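Local atomic coordinates of transcription antitermination protein NusB (Aquifex aeolicus, PDB entry 3R2C), a protein that binds RNA and probably recognises the boxA antiterminator sequence of ribosomal RNA operons, supporting antitermination during their transcription. Residues Ala11-Tyr16 and Lys112-Glu117; Leu85-Ala90 and Ile105-Leu110; Glu91-Lys96 and Ser128-Ala133. One frame throughout, in Å; residues are numbered along the deposited sequence.

Contact 1. Residues Ala11-Tyr16 and Lys112-Glu117; sequences AFLVLY and KKYADE. With nucleotides of chain E.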
loop_
_atom_site.group_PDB
_atom_site.type_symbol
_atom_site.label_atom_id
_atom_site.label_comp_id
_atom_site.label_asym_id
_atom_site.label_seq_id
_atom_site.Cartn_x
_atom_site.Cartn_y
_atom_site.Cartn_z
ATOM N N ALA A 11 4.500 7.902 -1.753
ATOM C CA ALA A 11 3.625 7.999 -0.597
ATOM C C ALA A 11 2.727 6.761 -0.503
ATOM O O ALA A 11 2.527 6.213 0.590
ATOM C CB ALA A 11 2.770 9.266 -0.682
ATOM N N PHE A 12 2.195 6.315 -1.644
ATOM C CA PHE A 12 1.385 5.093 -1.654
ATOM C C PHE A 12 2.179 3.884 -1.128
ATOM O O PHE A 12 1.676 3.104 -0.304
ATOM C CB PHE A 12 0.867 4.766 -3.056
ATOM C CG PHE A 12 0.361 3.359 -3.170
ATOM C CD1 PHE A 12 -0.920 3.043 -2.755
ATOM C CD2 PHE A 12 1.180 2.346 -3.671
ATOM C CE1 PHE A 12 -1.389 1.728 -2.831
ATOM C CE2 PHE A 12 0.726 1.044 -3.751
ATOM C CZ PHE A 12 -0.567 0.732 -3.322
ATOM N N LEU A 13 3.413 3.733 -1.598
ATOM C CA LEU A 13 4.250 2.611 -1.183
ATOM C C LEU A 13 4.474 2.642 0.320
ATOM O O LEU A 13 4.491 1.590 0.978
ATOM C CB LEU A 13 5.601 2.621 -1.919
ATOM C CG LEU A 13 5.474 2.384 -3.434
ATOM C CD1 LEU A 13 6.834 2.382 -4.129
ATOM C CD2 LEU A 13 4.735 1.074 -3.725
ATOM N N VAL A 14 4.640 3.841 0.869
ATOM C CA VAL A 14 4.856 3.962 2.304
ATOM C C VAL A 14 3.599 3.569 3.085
ATOM O O VAL A 14 3.692 2.793 4.023
ATOM C CB VAL A 14 5.396 5.354 2.711
ATOM C CG1 VAL A 14 5.484 5.480 4.243
ATOM C CG2 VAL A 14 6.801 5.580 2.088
ATOM N N LEU A 15 2.435 4.074 2.681
ATOM C CA LEU A 15 1.184 3.741 3.347
ATOM C C LEU A 15 0.897 2.243 3.237
ATOM O O LEU A 15 0.444 1.630 4.188
ATOM C CB LEU A 15 0.018 4.545 2.741
ATOM C CG LEU A 15 0.107 6.064 2.952
ATOM C CD1 LEU A 15 -1.079 6.808 2.304
ATOM C CD2 LEU A 15 0.190 6.402 4.449
ATOM N N TYR A 16 1.170 1.668 2.070
ATOM C CA TYR A 16 0.977 0.242 1.832
ATOM C C TYR A 16 1.846 -0.568 2.802
ATOM O O TYR A 16 1.356 -1.473 3.492
ATOM C CB TYR A 16 1.281 -0.065 0.357
ATOM C CG TYR A 16 1.376 -1.535 -0.040
ATOM C CD1 TYR A 16 0.236 -2.278 -0.336
ATOM C CD2 TYR A 16 2.608 -2.159 -0.158
ATOM C CE1 TYR A 16 0.327 -3.614 -0.723
ATOM C CE2 TYR A 16 2.710 -3.478 -0.548
ATOM C CZ TYR A 16 1.569 -4.203 -0.825
ATOM O OH TYR A 16 1.686 -5.527 -1.190
ATOM N N LYS A 112 -4.458 0.531 -10.775
ATOM C CA LYS A 112 -4.449 -0.307 -11.959
ATOM C C LYS A 112 -3.097 -0.993 -12.132
ATOM O O LYS A 112 -3.013 -2.104 -12.644
ATOM C CB LYS A 112 -4.816 0.530 -13.183
ATOM C CG LYS A 112 -6.323 0.755 -13.266
ATOM C CD LYS A 112 -6.703 1.861 -14.235
ATOM C CE LYS A 112 -6.011 1.737 -15.571
ATOM N NZ LYS A 112 -6.563 2.735 -16.534
ATOM N N LYS A 113 -2.040 -0.342 -11.672
ATOM C CA LYS A 113 -0.699 -0.875 -11.854
ATOM C C LYS A 113 -0.407 -2.022 -10.896
ATOM O O LYS A 113 0.204 -3.009 -11.293
ATOM C CB LYS A 113 0.339 0.222 -11.649
ATOM C CG LYS A 113 1.790 -0.261 -11.694
ATOM C CD LYS A 113 2.709 0.916 -11.404
ATOM C CE LYS A 113 4.151 0.648 -11.804
ATOM N NZ LYS A 113 5.062 1.701 -11.243
ATOM N N TYR A 114 -0.823 -1.897 -9.639
ATOM C CA TYR A 114 -0.479 -2.910 -8.647
ATOM C C TYR A 114 -1.631 -3.868 -8.355
ATOM O O TYR A 114 -1.429 -4.876 -7.687
ATOM C CB TYR A 114 -0.001 -2.249 -7.349
ATOM C CG TYR A 114 1.222 -1.373 -7.520
ATOM C CD1 TYR A 114 2.428 -1.900 -7.996
ATOM C CD2 TYR A 114 1.182 -0.025 -7.182
ATOM C CE1 TYR A 114 3.564 -1.091 -8.143
ATOM C CE2 TYR A 114 2.309 0.786 -7.318
ATOM C CZ TYR A 114 3.490 0.250 -7.803
ATOM O OH TYR A 114 4.595 1.062 -7.932
ATOM N N ALA A 115 -2.832 -3.530 -8.819
ATOM C CA ALA A 115 -3.982 -4.427 -8.738
ATOM C C ALA A 115 -4.539 -4.596 -10.164
ATOM O O ALA A 115 -3.776 -4.893 -11.072
ATOM C CB ALA A 115 -5.042 -3.887 -7.768
ATOM N N ASP A 116 -5.838 -4.405 -10.385
ATOM C CA ASP A 116 -6.391 -4.561 -11.743
ATOM C C ASP A 116 -7.414 -3.475 -12.080
ATOM O O ASP A 116 -7.603 -2.543 -11.299
ATOM C CB ASP A 116 -6.988 -5.968 -11.937
ATOM C CG ASP A 116 -8.034 -6.333 -10.881
ATOM O OD1 ASP A 116 -8.649 -5.434 -10.262
ATOM O OD2 ASP A 116 -8.239 -7.548 -10.664
ATOM N N GLU A 117 -8.071 -3.597 -13.229
ATOM C CA GLU A 117 -9.021 -2.583 -13.672
ATOM C C GLU A 117 -10.285 -2.585 -12.822
ATOM O O GLU A 117 -10.896 -1.541 -12.613
ATOM C CB GLU A 117 -9.384 -2.808 -15.142
ATOM C CG GLU A 117 -8.192 -2.743 -16.076
ATOM C CD GLU A 117 -7.954 -1.350 -16.637
ATOM O OE1 GLU A 117 -8.527 -0.375 -16.102
ATOM O OE2 GLU A 117 -7.198 -1.237 -17.625
ATOM P P C E 5 -12.976 10.319 -16.531
ATOM O OP1 C E 5 -12.564 10.441 -17.945
ATOM O OP2 C E 5 -14.145 11.092 -16.058
ATOM O "O5'" C E 5 -13.157 8.786 -16.153
ATOM C "C5'" C E 5 -13.552 7.840 -17.128
ATOM C "C4'" C E 5 -13.144 6.446 -16.736
ATOM O "O4'" C E 5 -11.684 6.335 -16.776
ATOM C "C3'" C E 5 -13.574 6.002 -15.327
ATOM O "O3'" C E 5 -14.055 4.651 -15.374
ATOM C "C2'" C E 5 -12.265 6.077 -14.532
ATOM O "O2'" C E 5 -12.199 5.215 -13.419
ATOM C "C1'" C E 5 -11.244 5.696 -15.598
ATOM N N1 C E 5 -9.837 6.094 -15.286
ATOM C C2 C E 5 -8.806 5.215 -15.650
ATOM O O2 C E 5 -9.086 4.193 -16.280
ATOM N N3 C E 5 -7.519 5.496 -15.347
ATOM C C4 C E 5 -7.224 6.590 -14.664
ATOM N N4 C E 5 -5.930 6.794 -14.389
ATOM C C5 C E 5 -8.240 7.503 -14.253
ATOM C C6 C E 5 -9.515 7.206 -14.572
#
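Phe-12 swings its CG away from its own backbone N (chi1 165°), whereas Tyr-114 keeps its CG beside the backbone N (chi1 -60°), and these two settings send the two rings toward each other from helices 3-21 and 100-114. Their planes are nearly parallel, at 5°, yet the rings are slid so far apart that they barely overlap; the touch is Phe-12 CE2 against Tyr-114 CD2 at 3.6 Å. Leu-13 adds its CD2 methyl, 4.2 Å from Tyr-114 OH. Tyrosine suits this buried place because its ring packs on hydrocarbon while its hydroxyl is hydrogen-bonded to Asp-9, with a weak further bond from Lys-113 NZ. On the RNA side, Lys-112 bends at chi3 and gives NZ to O2 (2.9 Å) and N3 (3.2 Å) of cytidine C5 of chain E, a long flexible donor serving two neighbouring acceptors. Replacing Lys-112 by an alanine removes NZ, and O2 and N3 of C5 would probably be left without this donor, with the base freer to shift. Leu-87 of helix 79-94 packs on Phe-12, and apolar side chains of a second protein chain rest on Leu-13 and Tyr-114, while Leu-13 also touches Lys-36 of helix 25-36.

Contact 2. Residues Leu85-Ala90 and Ile105-Leu110; sequences LRLGVA and IDIVDL. With nucleotides of chain E.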
loop_
_atom_site.group_PDB
_atom_site.type_symbol
_atom_site.label_atom_id
_atom_site.label_comp_id
_atom_site.label_asym_id
_atom_site.label_seq_id
_atom_site.Cartn_x
_atom_site.Cartn_y
_atom_site.Cartn_z
ATOM N N LEU A 85 -6.925 4.860 -1.551
ATOM C CA LEU A 85 -8.013 5.720 -1.089
ATOM C C LEU A 85 -7.550 6.641 0.038
ATOM O O LEU A 85 -7.936 7.796 0.091
ATOM C CB LEU A 85 -9.237 4.896 -0.632
ATOM C CG LEU A 85 -10.116 4.398 -1.798
ATOM C CD1 LEU A 85 -11.108 3.317 -1.348
ATOM C CD2 LEU A 85 -10.845 5.563 -2.459
ATOM N N ARG A 86 -6.721 6.140 0.941
ATOM C CA ARG A 86 -6.262 6.981 2.035
ATOM C C ARG A 86 -5.455 8.138 1.466
ATOM O O ARG A 86 -5.573 9.281 1.909
ATOM C CB ARG A 86 -5.408 6.179 3.013
ATOM C CG ARG A 86 -6.225 5.316 3.987
ATOM C CD ARG A 86 -5.381 4.157 4.555
ATOM N NE ARG A 86 -5.995 3.593 5.753
ATOM C CZ ARG A 86 -5.599 2.480 6.357
ATOM N NH1 ARG A 86 -4.593 1.759 5.872
ATOM N NH2 ARG A 86 -6.218 2.086 7.454
ATOM N N LEU A 87 -4.631 7.828 0.478
ATOM C CA LEU A 87 -3.780 8.835 -0.126
ATOM C C LEU A 87 -4.630 9.859 -0.886
ATOM O O LEU A 87 -4.393 11.071 -0.797
ATOM C CB LEU A 87 -2.770 8.159 -1.058
ATOM C CG LEU A 87 -1.829 9.102 -1.813
ATOM C CD1 LEU A 87 -1.021 9.951 -0.835
ATOM C CD2 LEU A 87 -0.905 8.300 -2.743
ATOM N N GLY A 88 -5.618 9.374 -1.640
ATOM C CA GLY A 88 -6.498 10.252 -2.402
ATOM C C GLY A 88 -7.230 11.211 -1.472
ATOM O O GLY A 88 -7.350 12.397 -1.746
ATOM N N VAL A 89 -7.710 10.706 -0.350
ATOM C CA VAL A 89 -8.454 11.560 0.575
ATOM C C VAL A 89 -7.527 12.599 1.210
ATOM O O VAL A 89 -7.893 13.760 1.348
ATOM C CB VAL A 89 -9.163 10.731 1.659
ATOM C CG1 VAL A 89 -9.684 11.646 2.801
ATOM C CG2 VAL A 89 -10.299 9.933 1.034
ATOM N N ALA A 90 -6.331 12.171 1.606
ATOM C CA ALA A 90 -5.362 13.076 2.207
ATOM C C ALA A 90 -5.074 14.252 1.265
ATOM O O ALA A 90 -5.027 15.404 1.702
ATOM C CB ALA A 90 -4.066 12.339 2.548
ATOM N N ILE A 105 -6.378 10.846 -11.477
ATOM C CA ILE A 105 -5.711 10.112 -12.531
ATOM C C ILE A 105 -4.543 9.300 -11.968
ATOM O O ILE A 105 -4.425 8.111 -12.251
ATOM C CB ILE A 105 -5.224 11.048 -13.648
ATOM C CG1 ILE A 105 -6.399 11.425 -14.552
ATOM C CG2 ILE A 105 -4.115 10.379 -14.480
ATOM C CD1 ILE A 105 -6.141 12.651 -15.390
ATOM N N ASP A 106 -3.691 9.930 -11.161
ATOM C CA ASP A 106 -2.539 9.219 -10.594
ATOM C C ASP A 106 -2.937 8.132 -9.574
ATOM O O ASP A 106 -2.300 7.078 -9.520
ATOM C CB ASP A 106 -1.550 10.215 -9.983
ATOM C CG ASP A 106 -0.801 11.009 -11.054
ATOM O OD1 ASP A 106 -0.772 10.553 -12.221
ATOM O OD2 ASP A 106 -0.236 12.074 -10.732
ATOM N N ILE A 107 -3.990 8.367 -8.792
ATOM C CA ILE A 107 -4.414 7.378 -7.782
ATOM C C ILE A 107 -4.913 6.119 -8.486
ATOM O O ILE A 107 -4.527 5.015 -8.130
ATOM C CB ILE A 107 -5.542 7.891 -6.857
ATOM C CG1 ILE A 107 -5.055 9.023 -5.952
ATOM C CG2 ILE A 107 -6.102 6.755 -5.997
ATOM C CD1 ILE A 107 -3.886 8.663 -5.077
ATOM N N VAL A 108 -5.775 6.297 -9.488
ATOM C CA VAL A 108 -6.333 5.180 -10.233
ATOM C C VAL A 108 -5.251 4.468 -11.072
ATOM O O VAL A 108 -5.274 3.243 -11.200
ATOM C CB VAL A 108 -7.550 5.657 -11.097
ATOM C CG1 VAL A 108 -8.079 4.541 -12.001
ATOM C CG2 VAL A 108 -8.667 6.176 -10.179
ATOM N N ASP A 109 -4.290 5.217 -11.615
ATOM C CA ASP A 109 -3.147 4.596 -12.300
ATOM C C ASP A 109 -2.413 3.638 -11.358
ATOM O O ASP A 109 -2.016 2.541 -11.764
ATOM C CB ASP A 109 -2.122 5.631 -12.783
ATOM C CG ASP A 109 -2.396 6.145 -14.192
ATOM O OD1 ASP A 109 -3.376 5.723 -14.836
ATOM O OD2 ASP A 109 -1.590 6.969 -14.670
ATOM N N LEU A 110 -2.196 4.069 -10.116
ATOM C CA LEU A 110 -1.486 3.238 -9.145
ATOM C C LEU A 110 -2.274 1.974 -8.857
ATOM O O LEU A 110 -1.707 0.883 -8.731
ATOM C CB LEU A 110 -1.292 3.992 -7.825
ATOM C CG LEU A 110 -0.191 5.049 -7.817
ATOM C CD1 LEU A 110 -0.446 6.044 -6.688
ATOM C CD2 LEU A 110 1.182 4.417 -7.680
ATOM P P C E 5 -12.976 10.319 -16.531
ATOM O OP1 C E 5 -12.564 10.441 -17.945
ATOM O OP2 C E 5 -14.145 11.092 -16.058
ATOM O "O5'" C E 5 -13.157 8.786 -16.153
ATOM C "C5'" C E 5 -13.552 7.840 -17.128
ATOM C "C4'" C E 5 -13.144 6.446 -16.736
ATOM O "O4'" C E 5 -11.684 6.335 -16.776
ATOM C "C3'" C E 5 -13.574 6.002 -15.327
ATOM O "O3'" C E 5 -14.055 4.651 -15.374
ATOM C "C2'" C E 5 -12.265 6.077 -14.532
ATOM O "O2'" C E 5 -12.199 5.215 -13.419
ATOM C "C1'" C E 5 -11.244 5.696 -15.598
ATOM N N1 C E 5 -9.837 6.094 -15.286
ATOM C C2 C E 5 -8.806 5.215 -15.650
ATOM O O2 C E 5 -9.086 4.193 -16.280
ATOM N N3 C E 5 -7.519 5.496 -15.347
ATOM C C4 C E 5 -7.224 6.590 -14.664
ATOM N N4 C E 5 -5.930 6.794 -14.389
ATOM C C5 C E 5 -8.240 7.503 -14.253
ATOM C C6 C E 5 -9.515 7.206 -14.572
ATOM P P G E 2 -0.656 16.340 -21.121
ATOM O OP1 G E 2 -0.032 15.560 -22.177
ATOM O OP2 G E 2 -0.839 17.802 -21.308
ATOM O "O5'" G E 2 -2.033 15.667 -20.703
ATOM C "C5'" G E 2 -3.044 15.370 -21.650
ATOM C "C4'" G E 2 -3.954 14.278 -21.133
ATOM O "O4'" G E 2 -3.228 13.021 -21.073
ATOM C "C3'" G E 2 -4.469 14.461 -19.705
ATOM O "O3'" G E 2 -5.568 15.348 -19.619
ATOM C "C2'" G E 2 -4.808 13.036 -19.285
ATOM O "O2'" G E 2 -6.075 12.644 -19.792
ATOM C "C1'" G E 2 -3.717 12.232 -20.003
ATOM N N9 G E 2 -2.591 11.892 -19.105
ATOM C C8 G E 2 -1.450 12.613 -18.874
ATOM N N7 G E 2 -0.665 12.043 -18.000
ATOM C C5 G E 2 -1.328 10.884 -17.628
ATOM C C6 G E 2 -0.956 9.866 -16.709
ATOM O O6 G E 2 0.081 9.793 -16.026
ATOM N N1 G E 2 -1.914 8.859 -16.639
ATOM C C2 G E 2 -3.090 8.852 -17.347
ATOM N N2 G E 2 -3.876 7.794 -17.143
ATOM N N3 G E 2 -3.451 9.802 -18.205
ATOM C C4 G E 2 -2.526 10.779 -18.297
ATOM O "O5'" G E 1 3.151 18.693 -17.955
ATOM C "C5'" G E 1 3.480 17.497 -18.654
ATOM C "C4'" G E 1 2.304 16.557 -18.725
ATOM O "O4'" G E 1 2.004 16.063 -17.385
ATOM C "C3'" G E 1 1.004 17.172 -19.226
ATOM O "O3'" G E 1 0.224 16.126 -19.795
ATOM C "C2'" G E 1 0.369 17.644 -17.915
ATOM O "O2'" G E 1 -1.019 17.899 -17.971
ATOM C "C1'" G E 1 0.698 16.453 -17.015
ATOM N N9 G E 1 0.700 16.730 -15.580
ATOM C C8 G E 1 1.004 17.846 -14.831
ATOM N N7 G E 1 0.899 17.620 -13.540
ATOM C C5 G E 1 0.517 16.288 -13.444
ATOM C C6 G E 1 0.234 15.447 -12.325
ATOM O O6 G E 1 0.268 15.738 -11.137
ATOM N N1 G E 1 -0.116 14.150 -12.698
ATOM C C2 G E 1 -0.197 13.722 -13.999
ATOM N N2 G E 1 -0.553 12.454 -14.222
ATOM N N3 G E 1 0.050 14.492 -15.039
ATOM C C4 G E 1 0.393 15.742 -14.690
#
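Gly-88 and Ile-107 mark the closest backbone approach, their CA atoms 6.4 Å apart, as helices 79-94 and 100-114 pass each other. The bare CA of the glycine lets the isoleucine pack against the backbone itself, with Ile-107 CG1 4.0 Å from Gly-88 CA; a CB here would point at Ile-107 and come up against that CG1. The isoleucine chain then folds at chi2 (-58°), which carries CD1 past Gly-88 N to the branched end of Leu-87, 3.8 Å from its CD2. Leu-87 and Ile-107 cross obliquely, and the touch is purely apolar, with no hydrogen bond between the two segments.

The other side of segment 105-110 reads RNA bases of chain E. Asp-106 meets guanosine G1 with both oxygens: OD1 accepts from N2 at 2.8 Å and OD2 from N1 at 2.9 Å, both nearly straight (167° and 164°). A carboxylate is well matched to this pair of guanine donors, and Asp-109 repeats the pattern on G2, with OD2 to N1 at 2.7 Å and OD1 to N2 at 3.1 Å. Asp-109 OD1 also accepts a hydrogen bond from N4 of cytidine C5 at 2.8 Å, and the same amino group donates to Ile-105 O. Ile-105 CG2 and Val-108 CG1 lie against the G2 and C5 bases. Salt bridges from Lys-5 to both aspartates and from Arg-8 to Asp-106 probably stabilise their negative charge.

Around the seam, Leu-87 packs on Ala-11 of helix 3-21 and Leu-50 of helix 41-56, while Leu-85 rests on Val-123 and Leu-127 of helix 117-137.

Contact 3. Residues Glu91-Lys96 and Ser128-Ala133; sequences ELIFLK and SAIYKA. With nucleotides of chain E.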
loop_
_atom_site.group_PDB
_atom_site.type_symbol
_atom_site.label_atom_id
_atom_site.label_comp_id
_atom_site.label_asym_id
_atom_site.label_seq_id
_atom_site.Cartn_x
_atom_site.Cartn_y
_atom_site.Cartn_z
ATOM N N GLU A 91 -4.889 13.982 -0.022
ATOM C CA GLU A 91 -4.543 15.073 -0.940
ATOM C C GLU A 91 -5.745 15.932 -1.330
ATOM O O GLU A 91 -5.657 17.162 -1.354
ATOM C CB GLU A 91 -3.861 14.565 -2.220
ATOM C CG GLU A 91 -3.188 15.720 -2.967
ATOM C CD GLU A 91 -2.218 15.265 -4.032
ATOM O OE1 GLU A 91 -2.167 14.049 -4.318
ATOM O OE2 GLU A 91 -1.504 16.133 -4.586
ATOM N N LEU A 92 -6.861 15.295 -1.653
ATOM C CA LEU A 92 -8.029 16.027 -2.145
ATOM C C LEU A 92 -8.645 16.870 -1.040
ATOM O O LEU A 92 -9.100 17.979 -1.269
ATOM C CB LEU A 92 -9.086 15.053 -2.671
ATOM C CG LEU A 92 -8.718 14.407 -4.009
ATOM C CD1 LEU A 92 -9.723 13.304 -4.347
ATOM C CD2 LEU A 92 -8.639 15.455 -5.130
ATOM N N ILE A 93 -8.646 16.333 0.170
ATOM C CA ILE A 93 -9.396 16.954 1.250
ATOM C C ILE A 93 -8.495 17.651 2.238
ATOM O O ILE A 93 -8.674 18.831 2.509
ATOM C CB ILE A 93 -10.276 15.935 1.967
ATOM C CG1 ILE A 93 -11.344 15.435 0.992
ATOM C CG2 ILE A 93 -10.914 16.557 3.216
ATOM C CD1 ILE A 93 -12.494 14.720 1.643
ATOM N N PHE A 94 -7.514 16.938 2.765
ATOM C CA PHE A 94 -6.723 17.500 3.842
ATOM C C PHE A 94 -5.661 18.466 3.311
ATOM O O PHE A 94 -5.259 19.386 4.012
ATOM C CB PHE A 94 -6.152 16.377 4.723
ATOM C CG PHE A 94 -7.202 15.710 5.562
ATOM C CD1 PHE A 94 -7.929 14.640 5.070
ATOM C CD2 PHE A 94 -7.505 16.202 6.833
ATOM C CE1 PHE A 94 -8.918 14.043 5.844
ATOM C CE2 PHE A 94 -8.487 15.615 7.615
ATOM C CZ PHE A 94 -9.196 14.534 7.125
ATOM N N LEU A 95 -5.240 18.292 2.065
ATOM C CA LEU A 95 -4.343 19.270 1.457
ATOM C C LEU A 95 -5.095 20.177 0.469
ATOM O O LEU A 95 -4.489 21.029 -0.172
ATOM C CB LEU A 95 -3.164 18.577 0.778
ATOM C CG LEU A 95 -2.200 17.847 1.720
ATOM C CD1 LEU A 95 -1.129 17.126 0.916
ATOM C CD2 LEU A 95 -1.561 18.806 2.730
ATOM N N LYS A 96 -6.407 19.979 0.350
ATOM C CA LYS A 96 -7.268 20.831 -0.479
ATOM C C LYS A 96 -6.678 21.027 -1.874
ATOM O O LYS A 96 -6.427 22.160 -2.296
ATOM C CB LYS A 96 -7.484 22.199 0.193
ATOM C CG LYS A 96 -8.031 22.133 1.621
ATOM C CD LYS A 96 -8.316 23.532 2.185
ATOM C CE LYS A 96 -8.647 23.478 3.679
ATOM N NZ LYS A 96 -9.297 24.727 4.177
ATOM N N SER A 128 -14.682 9.347 -5.939
ATOM C CA SER A 128 -15.535 10.344 -6.566
ATOM C C SER A 128 -16.700 10.746 -5.664
ATOM O O SER A 128 -17.048 11.920 -5.578
ATOM C CB SER A 128 -16.081 9.820 -7.897
ATOM O OG SER A 128 -16.788 10.849 -8.565
ATOM N N ALA A 129 -17.323 9.762 -5.022
ATOM C CA ALA A 129 -18.399 10.031 -4.075
ATOM C C ALA A 129 -17.887 10.829 -2.875
ATOM O O ALA A 129 -18.537 11.769 -2.421
ATOM C CB ALA A 129 -19.026 8.726 -3.604
ATOM N N ILE A 130 -16.721 10.454 -2.358
ATOM C CA ILE A 130 -16.136 11.157 -1.229
ATOM C C ILE A 130 -15.915 12.609 -1.621
ATOM O O ILE A 130 -16.246 13.527 -0.868
ATOM C CB ILE A 130 -14.771 10.542 -0.817
ATOM C CG1 ILE A 130 -14.981 9.191 -0.131
ATOM C CG2 ILE A 130 -14.006 11.493 0.121
ATOM C CD1 ILE A 130 -13.685 8.379 0.011
ATOM N N TYR A 131 -15.355 12.810 -2.809
ATOM C CA TYR A 131 -15.012 14.148 -3.265
ATOM C C TYR A 131 -16.265 15.005 -3.494
ATOM O O TYR A 131 -16.275 16.193 -3.189
ATOM C CB TYR A 131 -14.183 14.090 -4.554
ATOM C CG TYR A 131 -13.575 15.423 -4.911
ATOM C CD1 TYR A 131 -12.737 16.079 -4.018
ATOM C CD2 TYR A 131 -13.840 16.029 -6.137
ATOM C CE1 TYR A 131 -12.179 17.301 -4.329
ATOM C CE2 TYR A 131 -13.284 17.259 -6.458
ATOM C CZ TYR A 131 -12.449 17.884 -5.549
ATOM O OH TYR A 131 -11.893 19.108 -5.855
ATOM N N LYS A 132 -17.324 14.421 -4.029
ATOM C CA LYS A 132 -18.508 15.222 -4.314
ATOM C C LYS A 132 -19.210 15.629 -3.021
ATOM O O LYS A 132 -19.761 16.723 -2.926
ATOM C CB LYS A 132 -19.468 14.494 -5.252
ATOM C CG LYS A 132 -19.323 14.931 -6.706
ATOM C CD LYS A 132 -18.164 14.232 -7.391
ATOM C CE LYS A 132 -18.664 13.200 -8.386
ATOM N NZ LYS A 132 -19.609 12.218 -7.786
ATOM N N ALA A 133 -19.169 14.757 -2.023
ATOM C CA ALA A 133 -19.753 15.063 -0.727
ATOM C C ALA A 133 -18.951 16.165 -0.033
ATOM O O ALA A 133 -19.519 17.031 0.615
ATOM C CB ALA A 133 -19.818 13.816 0.129
ATOM P P U E 4 -11.060 15.498 -15.152
ATOM O OP1 U E 4 -11.079 15.182 -16.596
ATOM O OP2 U E 4 -12.039 16.470 -14.613
ATOM O "O5'" U E 4 -11.124 14.162 -14.313
ATOM C "C5'" U E 4 -10.089 13.205 -14.395
ATOM C "C4'" U E 4 -10.552 11.903 -13.837
ATOM O "O4'" U E 4 -10.797 12.057 -12.424
ATOM C "C3'" U E 4 -11.872 11.403 -14.390
ATOM O "O3'" U E 4 -11.706 10.745 -15.633
ATOM C "C2'" U E 4 -12.388 10.510 -13.261
ATOM O "O2'" U E 4 -11.749 9.242 -13.291
ATOM C "C1'" U E 4 -11.888 11.260 -12.030
ATOM N N1 U E 4 -12.908 12.136 -11.412
ATOM C C2 U E 4 -13.975 11.555 -10.759
ATOM O O2 U E 4 -14.180 10.354 -10.735
ATOM N N3 U E 4 -14.835 12.438 -10.160
ATOM C C4 U E 4 -14.723 13.808 -10.110
ATOM O O4 U E 4 -15.586 14.450 -9.513
ATOM C C5 U E 4 -13.575 14.342 -10.771
ATOM C C6 U E 4 -12.724 13.499 -11.370
ATOM P P C E 6 -15.641 4.340 -15.389
ATOM O OP1 C E 6 -15.799 2.889 -15.593
ATOM O OP2 C E 6 -16.267 5.260 -16.355
ATOM O "O5'" C E 6 -16.112 4.742 -13.912
ATOM C "C5'" C E 6 -15.714 3.977 -12.776
ATOM C "C4'" C E 6 -16.439 4.430 -11.528
ATOM O "O4'" C E 6 -16.130 5.830 -11.289
ATOM C "C3'" C E 6 -17.966 4.347 -11.598
ATOM O "O3'" C E 6 -18.485 4.203 -10.276
ATOM C "C2'" C E 6 -18.325 5.727 -12.132
ATOM O "O2'" C E 6 -19.660 6.124 -11.898
ATOM C "C1'" C E 6 -17.325 6.599 -11.370
ATOM N N1 C E 6 -17.000 7.884 -12.024
ATOM C C2 C E 6 -17.396 9.085 -11.426
ATOM O O2 C E 6 -18.034 9.033 -10.371
ATOM N N3 C E 6 -17.074 10.265 -12.004
ATOM C C4 C E 6 -16.382 10.264 -13.146
ATOM N N4 C E 6 -16.080 11.438 -13.698
ATOM C C5 C E 6 -15.970 9.061 -13.782
ATOM C C6 C E 6 -16.295 7.909 -13.191
HETATM O O HOH W 1 -9.611 19.732 -3.366
#
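Leu-92 meets the ring of Tyr-131 at about a right angle between the side chains, and its CB, CD1 and CD2 all gather on the CD1-CE1 side of that ring. The approach is oblique, with Leu-92 CB 4.0 Å from Tyr-131 CD1. Tyr-131 reaches this position because its CG points away from the backbone N (chi1 -169°), bringing the ring alongside helix 79-94. A second pair repeats the crossing: Ile-93 and Ile-130 are also roughly perpendicular, and the CD1 methyl of Ile-93 touches CG2 of Ile-130 at 3.9 Å. Leucine and isoleucine suit the seam since their branches give several carbons to the side of the ring and a methyl-to-methyl touch between the isoleucines, and Pro-100 and Phe-104 of helix 100-114 continue the apolar surface beside Leu-92.

A water lies at the edge of the tyrosine ring, in its plane. It donates to Leu-92 O at 2.8 Å and accepts a weak bond from Tyr-131 OH at 3.4 Å, linking the hydroxyl only weakly to the opposite backbone.

Facing RNA of chain E, Ser-128 uses one small hydroxyl twice: OG accepts from N3 of uridine U4 at 3.0 Å (161°) and donates to O2 of cytidine C6 at 2.8 Å. The kinked chain of Lys-132 brings its CD to 3.3 Å from U4 O4, while Tyr-131 presents its edge to the same oxygen.

Chemically, then, helix 117-137 is two-sided here: apolar side chains pack it against helix 79-94, with a weak water link beside them, while a hydroxyl that donates one hydrogen bond and accepts another bridges two bases.

All three contacts belong to one all-helical NusB domain. Along the chain the segments run 11-16, 85-90, 91-96, 105-110, 112-117 and 128-133, so contact 3 alternates with each of the others. Contact 2 is the central one: its centre lies about 9 Å from that of contact 1 and about 11 Å from that of contact 3. It shares helix 100-114 with contact 1 and helix 79-94 with contact 3. Leu-110 packs on Phe-12, and Val-89 on Ile-130, which joins the packing into one continuous core. Contacts 1 and 3 do not touch, their centres about 19 Å apart on opposite sides of the chain's centre. Lys-112, segment 105-110 and Ser-128 thus carry RNA contacts on helices whose other sides pack in this core.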